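Long-range contact in protein YciF (Escherichia coli, PDB 2GS4), which is a homodimeric, ferritin-like helical stress protein, rubrerythrin-like, that probably binds metal, though its precise function is unknown: residues 8-13 / 118-123. Sequence-based numbering, arbitrary orientation.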
loop_
_atom_site.group_PDB
_atom_site.type_symbol
_atom_site.label_atom_id
_atom_site.label_comp_id
_atom_site.label_asym_id
_atom_site.label_seq_id
_atom_site.Cartn_x
_atom_site.Cartn_y
_atom_site.Cartn_z
ATOM N N ASP A 8 12.248 -5.553 -14.259
ATOM C CA ASP A 8 10.848 -5.976 -14.175
ATOM C C ASP A 8 10.213 -5.390 -12.916
ATOM O O ASP A 8 9.071 -4.939 -12.942
ATOM C CB ASP A 8 10.695 -7.501 -14.096
ATOM C CG ASP A 8 11.176 -8.226 -15.342
ATOM O OD1 ASP A 8 10.960 -7.733 -16.470
ATOM O OD2 ASP A 8 11.755 -9.322 -15.181
ATOM N N VAL A 9 10.954 -5.410 -11.807
ATOM C CA VAL A 9 10.450 -4.866 -10.545
ATOM C C VAL A 9 10.181 -3.378 -10.727
ATOM O O VAL A 9 9.149 -2.871 -10.296
ATOM C CB VAL A 9 11.465 -5.037 -9.378
ATOM C CG1 VAL A 9 10.948 -4.317 -8.127
ATOM C CG2 VAL A 9 11.669 -6.511 -9.060
ATOM N N PHE A 10 11.120 -2.683 -11.360
ATOM C CA PHE A 10 10.965 -1.256 -11.592
ATOM C C PHE A 10 9.753 -0.945 -12.457
ATOM O O PHE A 10 8.957 -0.062 -12.111
ATOM C CB PHE A 10 12.228 -0.665 -12.233
ATOM C CG PHE A 10 12.131 0.818 -12.511
ATOM C CD1 PHE A 10 11.970 1.285 -13.810
ATOM C CD2 PHE A 10 12.191 1.748 -11.472
ATOM C CE1 PHE A 10 11.861 2.657 -14.074
ATOM C CE2 PHE A 10 12.084 3.113 -11.723
ATOM C CZ PHE A 10 11.922 3.569 -13.030
ATOM N N ILE A 11 9.599 -1.662 -13.570
ATOM C CA ILE A 11 8.458 -1.399 -14.431
ATOM C C ILE A 11 7.150 -1.696 -13.688
ATOM O O ILE A 11 6.182 -0.948 -13.795
ATOM C CB ILE A 11 8.552 -2.196 -15.778
ATOM C CG1 ILE A 11 7.405 -1.786 -16.687
ATOM C CG2 ILE A 11 8.551 -3.693 -15.542
ATOM C CD1 ILE A 11 7.349 -0.321 -16.833
ATOM N N HIS A 12 7.134 -2.778 -12.917
ATOM C CA HIS A 12 5.952 -3.144 -12.143
ATOM C C HIS A 12 5.570 -2.021 -11.173
ATOM O O HIS A 12 4.423 -1.571 -11.159
ATOM C CB HIS A 12 6.210 -4.434 -11.351
ATOM C CG HIS A 12 5.242 -4.655 -10.230
ATOM N ND1 HIS A 12 3.925 -5.004 -10.436
ATOM C CD2 HIS A 12 5.402 -4.564 -8.887
ATOM C CE1 HIS A 12 3.315 -5.124 -9.270
ATOM N NE2 HIS A 12 4.188 -4.861 -8.314
ATOM N N LEU A 13 6.524 -1.577 -10.355
ATOM C CA LEU A 13 6.257 -0.520 -9.383
ATOM C C LEU A 13 5.875 0.817 -10.016
ATOM O O LEU A 13 5.057 1.553 -9.469
ATOM C CB LEU A 13 7.468 -0.338 -8.457
ATOM C CG LEU A 13 7.746 -1.464 -7.452
ATOM C CD1 LEU A 13 9.074 -1.209 -6.759
ATOM C CD2 LEU A 13 6.616 -1.547 -6.432
ATOM N N GLY A 118 10.418 7.170 -3.441
ATOM C CA GLY A 118 11.753 7.008 -2.900
ATOM C C GLY A 118 12.298 5.719 -3.490
ATOM O O GLY A 118 13.427 5.666 -3.975
ATOM N N THR A 119 11.465 4.683 -3.474
ATOM C CA THR A 119 11.822 3.372 -4.007
ATOM C C THR A 119 12.089 3.424 -5.519
ATOM O O THR A 119 13.100 2.911 -5.990
ATOM C CB THR A 119 10.699 2.336 -3.703
ATOM O OG1 THR A 119 10.593 2.151 -2.284
ATOM C CG2 THR A 119 11.001 1.000 -4.364
ATOM N N LEU A 120 11.193 4.059 -6.272
ATOM C CA LEU A 120 11.350 4.159 -7.726
ATOM C C LEU A 120 12.599 4.946 -8.125
ATOM O O LEU A 120 13.309 4.562 -9.056
ATOM C CB LEU A 120 10.104 4.799 -8.363
ATOM C CG LEU A 120 8.836 3.938 -8.410
ATOM C CD1 LEU A 120 7.633 4.805 -8.767
ATOM C CD2 LEU A 120 9.009 2.821 -9.434
ATOM N N ALA A 121 12.868 6.041 -7.423
ATOM C CA ALA A 121 14.038 6.865 -7.717
ATOM C C ALA A 121 15.338 6.083 -7.496
ATOM O O ALA A 121 16.263 6.173 -8.307
ATOM C CB ALA A 121 14.021 8.120 -6.854
ATOM N N THR A 122 15.406 5.317 -6.405
ATOM C CA THR A 122 16.599 4.520 -6.101
ATOM C C THR A 122 16.768 3.414 -7.144
ATOM O O THR A 122 17.876 3.188 -7.641
ATOM C CB THR A 122 16.524 3.905 -4.661
ATOM O OG1 THR A 122 16.464 4.958 -3.691
ATOM C CG2 THR A 122 17.752 3.050 -4.362
ATOM N N LEU A 123 15.678 2.736 -7.495
ATOM C CA LEU A 123 15.743 1.676 -8.495
ATOM C C LEU A 123 16.203 2.257 -9.829
ATOM O O LEU A 123 17.090 1.712 -10.479
ATOM C CB LEU A 123 14.383 0.996 -8.659
ATOM C CG LEU A 123 13.937 0.155 -7.463
ATOM C CD1 LEU A 123 12.628 -0.543 -7.795
ATOM C CD2 LEU A 123 15.007 -0.874 -7.123
#
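Phe-10 meets Leu-120 and Leu-123 because, although its CB leaves beside the facing helix, CG anti to the backbone N (chi1 180°) swings the ring toward it. In Leu-13 the bond to CB already points toward helix 95-126, and CG is anti to the carbonyl carbon. The Phe-10 ring slides past Leu-123 in the opposite direction, its CD2 3.6 Å from Leu-123 CB in an oblique approach. Its edge meets the backbone of Leu-120: CE2 lies 3.3 Å from Leu-120 O, near the ring plane, while the same CE2 is 3.8 Å from Leu-120 CD2. That methyl is shared, for Leu-13 CB touches Leu-120 CD2 at 3.6 Å. The side chains of Leu-13 and Leu-123 cross at about a right angle, with Leu-13 CD1 3.8 Å from Leu-123 CD1. Val-9 CG1 reaches Leu-123 CD1 more loosely, at 4.1 Å. Thr-119 OG1 is hydrogen-bonded to Ala-115 O, and the same torsion leaves CG2 facing Leu-13 CD1. An alanine in place of Phe-10 would probably open a gap beside Leu-120 and Leu-123 and leave Leu-136 and Leu-127 without the ring they pack against. The axes of segments 8-13 and 118-123 approach to 10.1 Å at 146°, a roughly antiparallel pairing here of helices 6-33 and 95-126 within the ferritin-like bundle; Leu-136 of helix 130-159 touches both Phe-10 and Leu-120, and Val-9 packs on Thr-119 of the second subunit. No hydrogen bond links the two segments, which implies cohesion by apolar packing, with the aromatic edge also lying against the Leu-120 carbonyl oxygen.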